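Local coordinates for protein beta-lactamase/D-alanine Carboxypeptidase (Yersinia pestis, PDB 3RJU) that probably acts as a serine hydrolase of the beta-lactamase and penicillin-binding protein family on beta-lactams or D-alanine-terminated peptides, at residues Leu66-Ile71 with Asp165-Ala170; Gly79-Thr84 with Asp169-Ala174; Gln104-Leu109 with Ser116-Glu121; Asp138-Trp143 with Ser160-Asp165. One frame throughout, in Å; residues are numbered along the deposited sequence. Where two conformers were deposited one is given.

Interaction 1: Leu66-Ile71 with Asp165-Ala170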
loop_
_atom_site.group_PDB
_atom_site.type_symbol
_atom_site.label_atom_id
_atom_site.label_comp_id
_atom_site.label_asym_id
_atom_site.label_seq_id
_atom_site.Cartn_x
_atom_site.Cartn_y
_atom_site.Cartn_z
ATOM N N LEU A 66 2.282 -2.566 1.311
ATOM C CA LEU A 66 3.464 -2.218 2.130
ATOM C C LEU A 66 3.430 -2.919 3.478
ATOM O O LEU A 66 4.466 -3.290 4.032
ATOM C CB LEU A 66 3.558 -0.703 2.345
ATOM C CG LEU A 66 3.556 0.156 1.069
ATOM C CD1 LEU A 66 3.731 1.627 1.463
ATOM C CD2 LEU A 66 4.660 -0.316 0.125
HETATM N N MSE A 67 2.231 -3.097 4.015
HETATM C CA MSE A 67 2.085 -3.823 5.276
HETATM C C MSE A 67 2.277 -5.336 5.090
HETATM O O MSE A 67 2.838 -5.999 5.953
HETATM C CB MSE A 67 0.735 -3.496 5.927
HETATM C CG MSE A 67 0.640 -2.015 6.297
HETATM SE SE MSE A 67 -0.972 -1.506 7.196
HETATM C CE MSE A 67 -0.731 0.447 7.127
ATOM N N THR A 68 1.800 -5.884 3.980
ATOM C CA THR A 68 2.057 -7.297 3.690
ATOM C C THR A 68 3.557 -7.537 3.601
ATOM O O THR A 68 4.076 -8.473 4.203
ATOM C CB THR A 68 1.394 -7.718 2.385
ATOM O OG1 THR A 68 0.044 -7.219 2.388
ATOM C CG2 THR A 68 1.387 -9.240 2.247
ATOM N N SER A 69 4.266 -6.688 2.863
ATOM C CA SER A 69 5.728 -6.826 2.805
ATOM C C SER A 69 6.398 -6.593 4.156
ATOM O O SER A 69 7.389 -7.259 4.490
ATOM C CB SER A 69 6.319 -5.930 1.712
ATOM O OG SER A 69 6.116 -6.558 0.450
ATOM N N GLU A 70 5.856 -5.666 4.948
ATOM C CA GLU A 70 6.364 -5.448 6.303
ATOM C C GLU A 70 6.293 -6.735 7.128
ATOM O O GLU A 70 7.259 -7.133 7.784
ATOM C CB GLU A 70 5.569 -4.348 7.031
ATOM C CG GLU A 70 5.971 -4.241 8.519
ATOM C CD GLU A 70 5.398 -3.057 9.259
ATOM O OE1 GLU A 70 4.504 -2.425 8.731
ATOM O OE2 GLU A 70 5.833 -2.790 10.412
ATOM N N ILE A 71 5.134 -7.380 7.100
ATOM C CA ILE A 71 4.950 -8.643 7.800
ATOM C C ILE A 71 5.902 -9.719 7.285
ATOM O O ILE A 71 6.502 -10.448 8.085
ATOM C CB ILE A 71 3.475 -9.091 7.758
ATOM C CG1 ILE A 71 2.638 -8.109 8.589
ATOM C CG2 ILE A 71 3.304 -10.535 8.278
ATOM C CD1 ILE A 71 1.145 -8.283 8.431
ATOM N N ASP A 165 -2.206 -11.276 -2.383
ATOM C CA ASP A 165 -3.078 -12.035 -1.491
ATOM C C ASP A 165 -2.544 -13.460 -1.277
ATOM O O ASP A 165 -2.610 -13.996 -0.161
ATOM C CB ASP A 165 -4.516 -11.986 -1.994
ATOM C CG ASP A 165 -5.083 -10.593 -1.903
ATOM O OD1 ASP A 165 -4.891 -9.985 -0.823
ATOM O OD2 ASP A 165 -5.667 -10.102 -2.899
ATOM N N LEU A 166 -1.985 -14.059 -2.328
ATOM C CA LEU A 166 -1.282 -15.333 -2.143
ATOM C C LEU A 166 -0.127 -15.182 -1.141
ATOM O O LEU A 166 0.126 -16.079 -0.354
ATOM C CB LEU A 166 -0.769 -15.905 -3.468
ATOM C CG LEU A 166 -1.867 -16.383 -4.435
ATOM C CD1 LEU A 166 -1.290 -16.667 -5.823
ATOM C CD2 LEU A 166 -2.607 -17.615 -3.896
ATOM N N LEU A 167 0.576 -14.056 -1.186
ATOM C CA LEU A 167 1.638 -13.793 -0.222
ATOM C C LEU A 167 1.080 -13.768 1.200
ATOM O O LEU A 167 1.645 -14.388 2.114
ATOM C CB LEU A 167 2.347 -12.477 -0.537
ATOM C CG LEU A 167 3.456 -12.046 0.420
ATOM C CD1 LEU A 167 4.542 -13.123 0.564
ATOM C CD2 LEU A 167 4.059 -10.712 -0.046
ATOM N N ALA A 168 -0.029 -13.060 1.398
ATOM C CA ALA A 168 -0.638 -13.000 2.727
ATOM C C ALA A 168 -1.015 -14.398 3.177
ATOM O O ALA A 168 -0.783 -14.749 4.330
ATOM C CB ALA A 168 -1.876 -12.098 2.734
ATOM N N ASP A 169 -1.564 -15.198 2.259
ATOM C CA ASP A 169 -1.938 -16.585 2.574
ATOM C C ASP A 169 -0.707 -17.371 3.058
ATOM O O ASP A 169 -0.776 -18.158 4.029
ATOM C CB ASP A 169 -2.504 -17.307 1.349
ATOM C CG ASP A 169 -3.777 -16.655 0.785
ATOM O OD1 ASP A 169 -4.463 -15.872 1.492
ATOM O OD2 ASP A 169 -4.097 -16.941 -0.390
ATOM N N ALA A 170 0.407 -17.185 2.359
ATOM C CA ALA A 170 1.626 -17.917 2.675
ATOM C C ALA A 170 2.148 -17.502 4.044
ATOM O O ALA A 170 2.577 -18.342 4.843
ATOM C CB ALA A 170 2.684 -17.660 1.596
#
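T68 and L167 show how two helices can approach closely through buried residues when one of them meets the other with a small branched residue. The backbones come nearest at T68 and A168, whose CA atoms are 6.4 Å apart, and T68 points from helix 64-77 toward helix 162-175. Its CB lies beside the ring of Y164, one turn back from A168. At CB the side chain divides its work. With OG1 set beside the backbone N (chi1 -46°), the methyl CG2 falls opposite that N and is the atom presented to the partner helix. T68 CG2 rests 3.8 Å from L167 CD2 and almost as near L167 CG, so it meets the branch of the leucine as well as one of its tips. On its other flank T68 CG2 stands 4.4 Å from A168 CB, a looser contact. The threonine and leucine lie alongside each other, running in opposite senses, instead of meeting end on. The hydroxyl OG1 takes no part in this apolar contact: its main partner is the carbonyl oxygen of G225, with that of T64, one turn back, also within bonding range, so this buried polar atom is satisfied. T68 lies one turn beyond K65, which with S62 forms what resembles an SxxK motif; this packing would then lie close to the probable active site. Around the pair, helix 179-191 brings Y179 against A168 and helix 108-113 covers L167 with L108 and L111, so that helices flank the junction on more than one side, in the mainly helical part of the chain.

Interaction 2: Gly79-Thr84 with Asp169-Ala174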
loop_
_atom_site.group_PDB
_atom_site.type_symbol
_atom_site.label_atom_id
_atom_site.label_comp_id
_atom_site.label_asym_id
_atom_site.label_seq_id
_atom_site.Cartn_x
_atom_site.Cartn_y
_atom_site.Cartn_z
ATOM N N GLY A 79 12.943 -15.696 11.459
ATOM C CA GLY A 79 13.292 -17.026 10.979
ATOM C C GLY A 79 12.104 -17.900 10.606
ATOM O O GLY A 79 12.262 -19.105 10.401
ATOM N N ILE A 80 10.916 -17.302 10.523
ATOM C CA ILE A 80 9.682 -18.033 10.197
ATOM C C ILE A 80 9.451 -18.234 8.687
ATOM O O ILE A 80 8.879 -19.246 8.253
ATOM C CB ILE A 80 8.461 -17.355 10.851
ATOM C CG1 ILE A 80 8.532 -17.529 12.381
ATOM C CG2 ILE A 80 7.162 -17.904 10.277
ATOM C CD1 ILE A 80 7.525 -16.702 13.132
ATOM N N VAL A 81 9.902 -17.276 7.885
ATOM C CA VAL A 81 9.986 -17.465 6.431
ATOM C C VAL A 81 11.329 -16.967 5.961
ATOM O O VAL A 81 12.058 -16.336 6.725
ATOM C CB VAL A 81 8.886 -16.700 5.636
ATOM C CG1 VAL A 81 7.495 -17.101 6.100
ATOM C CG2 VAL A 81 9.091 -15.174 5.708
ATOM N N LYS A 82 11.647 -17.266 4.706
ATOM C CA LYS A 82 12.737 -16.615 3.986
ATOM C C LYS A 82 12.126 -15.962 2.754
ATOM O O LYS A 82 11.197 -16.522 2.149
ATOM C CB LYS A 82 13.782 -17.636 3.541
ATOM C CG LYS A 82 14.522 -18.311 4.673
ATOM C CD LYS A 82 15.476 -19.329 4.089
ATOM C CE LYS A 82 16.372 -19.954 5.140
ATOM N NZ LYS A 82 17.327 -20.911 4.497
ATOM N N LEU A 83 12.638 -14.792 2.373
ATOM C CA LEU A 83 12.172 -14.132 1.154
ATOM C C LEU A 83 12.302 -15.040 -0.059
ATOM O O LEU A 83 11.559 -14.902 -1.037
ATOM C CB LEU A 83 12.929 -12.834 0.893
ATOM C CG LEU A 83 12.259 -11.577 1.462
ATOM C CD1 LEU A 83 12.001 -11.687 2.954
ATOM C CD2 LEU A 83 13.104 -10.364 1.124
ATOM N N THR A 84 13.258 -15.959 -0.007
ATOM C CA THR A 84 13.516 -16.859 -1.128
ATOM C C THR A 84 12.697 -18.158 -1.095
ATOM O O THR A 84 12.841 -19.009 -1.980
ATOM C CB THR A 84 14.999 -17.203 -1.194
ATOM O OG1 THR A 84 15.430 -17.604 0.107
ATOM C CG2 THR A 84 15.809 -15.985 -1.633
ATOM N N ASP A 169 -1.564 -15.198 2.259
ATOM C CA ASP A 169 -1.938 -16.585 2.574
ATOM C C ASP A 169 -0.707 -17.371 3.058
ATOM O O ASP A 169 -0.776 -18.158 4.029
ATOM C CB ASP A 169 -2.504 -17.307 1.349
ATOM C CG ASP A 169 -3.777 -16.655 0.785
ATOM O OD1 ASP A 169 -4.463 -15.872 1.492
ATOM O OD2 ASP A 169 -4.097 -16.941 -0.390
ATOM N N ALA A 170 0.407 -17.185 2.359
ATOM C CA ALA A 170 1.626 -17.917 2.675
ATOM C C ALA A 170 2.148 -17.502 4.044
ATOM O O ALA A 170 2.577 -18.342 4.843
ATOM C CB ALA A 170 2.684 -17.660 1.596
ATOM N N LEU A 171 2.116 -16.197 4.311
ATOM C CA LEU A 171 2.610 -15.671 5.574
ATOM C C LEU A 171 1.780 -16.197 6.746
ATOM O O LEU A 171 2.321 -16.567 7.800
ATOM C CB LEU A 171 2.603 -14.148 5.554
ATOM C CG LEU A 171 3.509 -13.520 4.492
ATOM C CD1 LEU A 171 3.390 -11.992 4.552
ATOM C CD2 LEU A 171 4.982 -13.956 4.685
ATOM N N SER A 172 0.464 -16.238 6.549
ATOM C CA SER A 172 -0.450 -16.803 7.542
ATOM C C SER A 172 -0.133 -18.282 7.798
ATOM O O SER A 172 -0.099 -18.736 8.965
ATOM C CB SER A 172 -1.895 -16.643 7.063
ATOM O OG SER A 172 -2.804 -17.319 7.931
ATOM N N ARG A 173 0.072 -19.040 6.721
ATOM C CA ARG A 173 0.395 -20.462 6.873
ATOM C C ARG A 173 1.722 -20.634 7.613
ATOM O O ARG A 173 1.817 -21.449 8.522
ATOM C CB ARG A 173 0.440 -21.158 5.508
ATOM C CG ARG A 173 0.903 -22.615 5.528
ATOM C CD ARG A 173 -0.136 -23.509 6.167
ATOM N NE ARG A 173 -1.406 -23.454 5.450
ATOM C CZ ARG A 173 -2.532 -24.037 5.868
ATOM N NH1 ARG A 173 -2.548 -24.731 7.005
ATOM N NH2 ARG A 173 -3.647 -23.925 5.150
ATOM N N ALA A 174 2.736 -19.859 7.229
ATOM C CA ALA A 174 4.058 -19.949 7.850
ATOM C C ALA A 174 3.996 -19.646 9.350
ATOM O O ALA A 174 4.621 -20.339 10.175
ATOM C CB ALA A 174 5.028 -18.992 7.154
HETATM O O HOH W 1 7.705 -21.426 9.592
#
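V81 and I80 close on A174 from the loop that leaves helix 64-77, a case of a small residue letting a loop lie directly against a helix. The nearest approach is V81 CG1 to A174 CB at 3.3 Å, tighter than usual for two carbons. I80 comes in with its short branch: CG2, opposite its own backbone N, reaches the last turn of the helix and lies 3.5 Å from A174 O and 3.9 Å from A174 CB. A174 CB is thus gripped by one methyl from each of two successive loop residues. L171, one turn earlier, adds a lighter touch, its CD2 4.3 Å from V81 CG1. Polar groups meet through water: one molecule donates to I80 O at 2.8 Å and, weakly, to A174 O at 3.3 Å, linking two carbonyls that could not bond to each other. Farther out, Y90 backs both V81 and A174, L108 supports V81, and M72 of helix 64-77 packs on L171. The loop itself is held in place beyond the contact, where the backbone of L83 is hydrogen-bonded to that of L109 and K82 N to D85 OD2. The turn that delivers I80 and V81 begins at G79, with phi at 79° and two bonds back into the final helical turn: a Schellman motif, here ending helix 64-77 and sending the chain across the end of helix 162-175.

Interaction 3: Gln104-Leu109 with Ser116-Glu121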
loop_
_atom_site.group_PDB
_atom_site.type_symbol
_atom_site.label_atom_id
_atom_site.label_comp_id
_atom_site.label_asym_id
_atom_site.label_seq_id
_atom_site.Cartn_x
_atom_site.Cartn_y
_atom_site.Cartn_z
ATOM N N GLN A 104 12.752 -23.129 -11.362
ATOM C CA GLN A 104 12.401 -21.692 -11.290
ATOM C C GLN A 104 11.049 -21.468 -10.614
ATOM O O GLN A 104 10.115 -20.965 -11.223
ATOM C CB GLN A 104 12.402 -21.035 -12.688
ATOM C CG GLN A 104 13.754 -21.071 -13.413
ATOM C CD GLN A 104 13.980 -19.887 -14.357
ATOM O OE1 GLN A 104 13.958 -18.718 -13.920
ATOM N NE2 GLN A 104 14.218 -20.184 -15.666
ATOM N N PRO A 105 10.930 -21.857 -9.343
ATOM C CA PRO A 105 9.631 -21.673 -8.680
ATOM C C PRO A 105 9.337 -20.215 -8.384
ATOM O O PRO A 105 10.267 -19.425 -8.261
ATOM C CB PRO A 105 9.813 -22.421 -7.359
ATOM C CG PRO A 105 11.297 -22.300 -7.080
ATOM C CD PRO A 105 11.945 -22.441 -8.443
ATOM N N ILE A 106 8.062 -19.869 -8.243
ATOM C CA ILE A 106 7.705 -18.567 -7.712
ATOM C C ILE A 106 8.096 -18.520 -6.240
ATOM O O ILE A 106 7.712 -19.401 -5.480
ATOM C CB ILE A 106 6.196 -18.332 -7.846
ATOM C CG1 ILE A 106 5.828 -18.190 -9.324
ATOM C CG2 ILE A 106 5.744 -17.097 -7.062
ATOM C CD1 ILE A 106 4.352 -18.332 -9.604
ATOM N N ARG A 107 8.853 -17.496 -5.840
ATOM C CA ARG A 107 9.267 -17.327 -4.452
ATOM C C ARG A 107 8.565 -16.128 -3.810
ATOM O O ARG A 107 7.979 -15.294 -4.517
ATOM C CB ARG A 107 10.786 -17.165 -4.364
ATOM C CG ARG A 107 11.515 -18.321 -5.011
ATOM C CD ARG A 107 13.013 -18.052 -5.108
ATOM N NE ARG A 107 13.679 -19.124 -5.845
ATOM C CZ ARG A 107 14.181 -20.234 -5.296
ATOM N NH1 ARG A 107 14.123 -20.418 -3.981
ATOM N NH2 ARG A 107 14.760 -21.156 -6.069
ATOM N N LEU A 108 8.609 -16.035 -2.487
ATOM C CA LEU A 108 7.894 -14.946 -1.814
ATOM C C LEU A 108 8.356 -13.575 -2.322
ATOM O O LEU A 108 7.532 -12.700 -2.566
ATOM C CB LEU A 108 7.999 -15.027 -0.287
ATOM C CG LEU A 108 7.514 -16.338 0.351
ATOM C CD1 LEU A 108 7.595 -16.237 1.867
ATOM C CD2 LEU A 108 6.105 -16.747 -0.107
ATOM N N LEU A 109 9.662 -13.426 -2.532
ATOM C CA LEU A 109 10.242 -12.209 -3.097
ATOM C C LEU A 109 9.579 -11.801 -4.414
ATOM O O LEU A 109 9.377 -10.602 -4.682
ATOM C CB LEU A 109 11.755 -12.396 -3.291
ATOM C CG LEU A 109 12.463 -11.277 -4.045
ATOM C CD1 LEU A 109 12.334 -9.961 -3.253
ATOM C CD2 LEU A 109 13.928 -11.631 -4.272
ATOM N N SER A 116 6.391 -12.322 -10.265
ATOM C CA SER A 116 6.093 -13.752 -10.181
ATOM C C SER A 116 5.582 -14.369 -11.486
ATOM O O SER A 116 5.539 -15.589 -11.599
ATOM C CB SER A 116 5.037 -14.018 -9.091
ATOM O OG SER A 116 3.755 -13.546 -9.524
ATOM N N GLY A 117 5.144 -13.546 -12.439
ATOM C CA GLY A 117 4.531 -14.068 -13.639
ATOM C C GLY A 117 3.033 -14.333 -13.510
ATOM O O GLY A 117 2.377 -14.756 -14.474
ATOM N N LEU A 118 2.486 -14.108 -12.320
ATOM C CA LEU A 118 1.054 -14.316 -12.113
ATOM C C LEU A 118 0.252 -13.147 -12.673
ATOM O O LEU A 118 0.768 -12.029 -12.813
ATOM C CB LEU A 118 0.747 -14.494 -10.620
ATOM C CG LEU A 118 1.263 -15.776 -9.976
ATOM C CD1 LEU A 118 1.082 -15.695 -8.457
ATOM C CD2 LEU A 118 0.528 -16.997 -10.534
ATOM N N PRO A 119 -1.022 -13.391 -13.001
ATOM C CA PRO A 119 -1.820 -12.272 -13.518
ATOM C C PRO A 119 -2.182 -11.277 -12.418
ATOM O O PRO A 119 -2.025 -11.553 -11.230
ATOM C CB PRO A 119 -3.078 -12.952 -14.065
ATOM C CG PRO A 119 -3.187 -14.204 -13.269
ATOM C CD PRO A 119 -1.783 -14.648 -12.940
ATOM N N ARG A 120 -2.688 -10.126 -12.833
ATOM C CA ARG A 120 -2.996 -9.055 -11.900
ATOM C C ARG A 120 -4.149 -9.454 -10.973
ATOM O O ARG A 120 -4.096 -9.208 -9.766
ATOM C CB ARG A 120 -3.322 -7.783 -12.675
ATOM C CG ARG A 120 -3.822 -6.621 -11.841
ATOM C CD ARG A 120 -4.046 -5.411 -12.728
ATOM N NE ARG A 120 -4.690 -4.366 -11.955
ATOM C CZ ARG A 120 -4.167 -3.176 -11.685
ATOM N NH1 ARG A 120 -2.976 -2.822 -12.168
ATOM N NH2 ARG A 120 -4.862 -2.328 -10.938
ATOM N N GLU A 121 -5.191 -10.056 -11.555
ATOM C CA GLU A 121 -6.301 -10.620 -10.786
ATOM C C GLU A 121 -6.520 -12.085 -11.151
ATOM O O GLU A 121 -6.219 -12.518 -12.258
ATOM C CB GLU A 121 -7.605 -9.870 -11.054
ATOM C CG GLU A 121 -7.555 -8.403 -10.725
ATOM C CD GLU A 121 -7.684 -8.086 -9.248
ATOM O OE1 GLU A 121 -7.935 -8.991 -8.424
ATOM O OE2 GLU A 121 -7.544 -6.901 -8.909
#
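I106 reaches across to S116 and L118, joining the entry to and the exit from one short helix: R107 occupies the N-cap of helix 108-113, and S116, just past its end, forms an ST turn. The apolar contacts come first. I106 points at the other segment and spreads both branches over it. Its CG1 lies beside the backbone N; with chi1 at -68° and the branch extended beyond it, CD1 stands 4.0 Å from L118 CG. The shorter branch covers the serine instead, I106 CG2 lying 3.8 Å from S116 CB. L111, inside the helix, touches I106, S116 and L118 alike and completes this small hydrophobic cluster, while L118 also leans on L166 of helix 162-175.

A second kind of contact sets carbon against a carbonyl. Both I106 CG1, at 3.5 Å, and I106 CD1, at 3.6 Å, lie against S116 O, so the isoleucine packs on main chain as well as on side chain.

Hydrogen bonds do not cross between the segments but fix each of them. The backbone of I106 pairs with that of L87, and R107 N bonds to H110 ND1 at the helix start. Beyond the helix, G117 turns the chain with a positive phi of 86°, bringing L118 N back over the serine. There S116 OG accepts from L118 N at 3.1 Å, with 159° at the hydrogen.

Interaction 4: Asp138-Trp143 with Ser160-Asp165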
loop_
_atom_site.group_PDB
_atom_site.type_symbol
_atom_site.label_atom_id
_atom_site.label_comp_id
_atom_site.label_asym_id
_atom_site.label_seq_id
_atom_site.Cartn_x
_atom_site.Cartn_y
_atom_site.Cartn_z
ATOM N N ASP A 138 -9.919 -19.457 -0.434
ATOM C CA ASP A 138 -10.223 -20.749 -1.048
ATOM C C ASP A 138 -10.326 -20.636 -2.573
ATOM O O ASP A 138 -9.853 -21.516 -3.284
ATOM C CB ASP A 138 -11.503 -21.363 -0.480
ATOM C CG ASP A 138 -11.327 -21.880 0.939
ATOM O OD1 ASP A 138 -10.169 -22.005 1.402
ATOM O OD2 ASP A 138 -12.360 -22.173 1.587
ATOM N N ASN A 139 -10.950 -19.572 -3.083
ATOM C CA ASN A 139 -11.023 -19.403 -4.540
ATOM C C ASN A 139 -9.618 -19.364 -5.146
ATOM O O ASN A 139 -9.361 -19.978 -6.192
ATOM C CB ASN A 139 -11.710 -18.097 -4.947
ATOM C CG ASN A 139 -13.166 -18.011 -4.533
ATOM O OD1 ASN A 139 -13.667 -16.914 -4.308
ATOM N ND2 ASN A 139 -13.855 -19.149 -4.447
ATOM N N ARG A 140 -8.722 -18.611 -4.509
ATOM C CA ARG A 140 -7.365 -18.440 -5.035
ATOM C C ARG A 140 -6.639 -19.765 -5.185
ATOM O O ARG A 140 -6.013 -20.037 -6.218
ATOM C CB ARG A 140 -6.523 -17.528 -4.131
ATOM C CG ARG A 140 -6.897 -16.084 -4.203
ATOM C CD ARG A 140 -5.854 -15.245 -3.505
ATOM N NE ARG A 140 -5.833 -15.305 -2.043
ATOM C CZ ARG A 140 -6.655 -14.616 -1.247
ATOM N NH1 ARG A 140 -7.636 -13.882 -1.765
ATOM N NH2 ARG A 140 -6.515 -14.672 0.071
ATOM N N TRP A 141 -6.698 -20.580 -4.141
ATOM C CA TRP A 141 -5.956 -21.830 -4.147
ATOM C C TRP A 141 -6.594 -22.883 -5.046
ATOM O O TRP A 141 -5.886 -23.691 -5.637
ATOM C CB TRP A 141 -5.679 -22.315 -2.719
ATOM C CG TRP A 141 -4.677 -21.412 -2.106
ATOM C CD1 TRP A 141 -4.922 -20.229 -1.454
ATOM C CD2 TRP A 141 -3.248 -21.559 -2.147
ATOM N NE1 TRP A 141 -3.735 -19.647 -1.075
ATOM C CE2 TRP A 141 -2.695 -20.437 -1.491
ATOM C CE3 TRP A 141 -2.385 -22.524 -2.684
ATOM C CZ2 TRP A 141 -1.316 -20.267 -1.325
ATOM C CZ3 TRP A 141 -1.013 -22.354 -2.522
ATOM C CH2 TRP A 141 -0.493 -21.226 -1.864
ATOM N N GLN A 142 -7.918 -22.835 -5.187
ATOM C CA GLN A 142 -8.610 -23.693 -6.137
ATOM C C GLN A 142 -8.188 -23.346 -7.576
ATOM O O GLN A 142 -7.948 -24.235 -8.389
ATOM C CB GLN A 142 -10.127 -23.587 -5.948
ATOM C CG GLN A 142 -10.939 -24.533 -6.809
ATOM C CD GLN A 142 -10.588 -25.999 -6.574
ATOM O OE1 GLN A 142 -10.320 -26.421 -5.440
ATOM N NE2 GLN A 142 -10.576 -26.782 -7.655
ATOM N N TRP A 143 -8.065 -22.055 -7.873
ATOM C CA TRP A 143 -7.597 -21.612 -9.184
ATOM C C TRP A 143 -6.122 -21.937 -9.393
ATOM O O TRP A 143 -5.730 -22.406 -10.450
ATOM C CB TRP A 143 -7.806 -20.098 -9.357
ATOM C CG TRP A 143 -7.219 -19.568 -10.635
ATOM C CD1 TRP A 143 -7.829 -19.529 -11.867
ATOM C CD2 TRP A 143 -5.905 -19.011 -10.822
ATOM N NE1 TRP A 143 -6.971 -18.981 -12.806
ATOM C CE2 TRP A 143 -5.789 -18.654 -12.189
ATOM C CE3 TRP A 143 -4.818 -18.775 -9.967
ATOM C CZ2 TRP A 143 -4.631 -18.089 -12.722
ATOM C CZ3 TRP A 143 -3.658 -18.207 -10.504
ATOM C CH2 TRP A 143 -3.582 -17.862 -11.866
ATOM N N SER A 160 0.397 -6.934 -9.486
ATOM C CA SER A 160 -0.576 -7.976 -9.185
ATOM C C SER A 160 -1.178 -7.852 -7.786
ATOM O O SER A 160 -0.463 -7.680 -6.787
ATOM C CB SER A 160 0.034 -9.369 -9.393
ATOM O OG SER A 160 -0.897 -10.372 -9.038
ATOM N N ASN A 161 -2.505 -7.895 -7.746
ATOM C CA ASN A 161 -3.253 -8.060 -6.513
ATOM C C ASN A 161 -3.284 -9.521 -6.079
ATOM O O ASN A 161 -2.990 -9.830 -4.916
ATOM C CB ASN A 161 -4.656 -7.499 -6.693
ATOM C CG ASN A 161 -4.634 -5.990 -6.888
ATOM O OD1 ASN A 161 -3.815 -5.300 -6.284
ATOM N ND2 ASN A 161 -5.528 -5.471 -7.729
ATOM N N LEU A 162 -3.619 -10.404 -7.023
ATOM C CA LEU A 162 -3.635 -11.842 -6.760
ATOM C C LEU A 162 -2.355 -12.314 -6.057
ATOM O O LEU A 162 -2.417 -13.015 -5.044
ATOM C CB LEU A 162 -3.783 -12.603 -8.069
ATOM C CG LEU A 162 -3.655 -14.119 -7.981
ATOM C CD1 LEU A 162 -4.722 -14.680 -7.017
ATOM C CD2 LEU A 162 -3.778 -14.736 -9.384
ATOM N N ALA A 163 -1.198 -11.955 -6.606
ATOM C CA ALA A 163 0.066 -12.392 -6.038
ATOM C C ALA A 163 0.240 -11.936 -4.585
ATOM O O ALA A 163 0.788 -12.672 -3.759
ATOM C CB ALA A 163 1.245 -11.917 -6.918
ATOM N N TYR A 164 -0.198 -10.711 -4.280
ATOM C CA TYR A 164 -0.082 -10.176 -2.933
ATOM C C TYR A 164 -1.025 -10.852 -1.928
ATOM O O TYR A 164 -0.678 -11.001 -0.753
ATOM C CB TYR A 164 -0.255 -8.649 -2.913
ATOM C CG TYR A 164 1.061 -7.941 -2.714
ATOM C CD1 TYR A 164 1.518 -7.650 -1.438
ATOM C CD2 TYR A 164 1.876 -7.614 -3.805
ATOM C CE1 TYR A 164 2.735 -7.029 -1.230
ATOM C CE2 TYR A 164 3.106 -6.994 -3.611
ATOM C CZ TYR A 164 3.524 -6.696 -2.313
ATOM O OH TYR A 164 4.730 -6.082 -2.093
ATOM N N ASP A 165 -2.206 -11.276 -2.383
ATOM C CA ASP A 165 -3.078 -12.035 -1.491
ATOM C C ASP A 165 -2.544 -13.460 -1.277
ATOM O O ASP A 165 -2.610 -13.996 -0.161
ATOM C CB ASP A 165 -4.516 -11.986 -1.994
ATOM C CG ASP A 165 -5.083 -10.593 -1.903
ATOM O OD1 ASP A 165 -4.891 -9.985 -0.823
ATOM O OD2 ASP A 165 -5.667 -10.102 -2.899
#
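R140 of helix 137-144 lies against L162 and D165 in the opening turns of helix 162-175, an instance of an arginine used as much for its flat surface as for its charge. D165 CB lies over one face of its guanidinium, 3.5 Å from R140 CZ and nearly over the centre of the group. The bend at chi3 (-73°) turns the group this way, and the two side chains cross at about a right angle. The carboxylate is therefore no salt-bridge partner: R140 NH1 and D165 OD2 stay 4.4 Å apart, the oxygen well out of the guanidinium plane. R140 NH2 instead makes its salt bridge to D169, R140 NH1 bonds to A222 O, and D165 OD2 bonds to S226.

Y159-S160-N161, at the approach to this helix, resembles the YxN motif of the family; N161 OD1 does bond to K65 NZ. S160 caps the helix, its OG accepting from A163 N at 2.9 Å and also bonding to P119 O.

L162 forks between two partners. Its CD1 lies 3.7 Å from R140 CD, on the aliphatic part of the arginine, and L162 CD2 is 3.6 Å from W143 CZ3 of the indole's six-membered ring, approached obliquely.

Helix 162-175 is common to interactions 1, 2 and 4, which use successive parts of it: its start packs on 138-143, its middle on 66-71 and its later turns on 79-84. Interaction 3 reaches the same helix indirectly, through L118 on L166 and L108 on A170. Interaction 1 is nearest the centre of the chain and is buried; interactions 3 and 4 are also buried but lie farther out, and interaction 2 is partly buried, with a water joining it. Methyl contacts dominate the first three, whereas interaction 4 adds charge. D169, which the segments of interactions 1 and 2 share, is the link to the arginine of interaction 4.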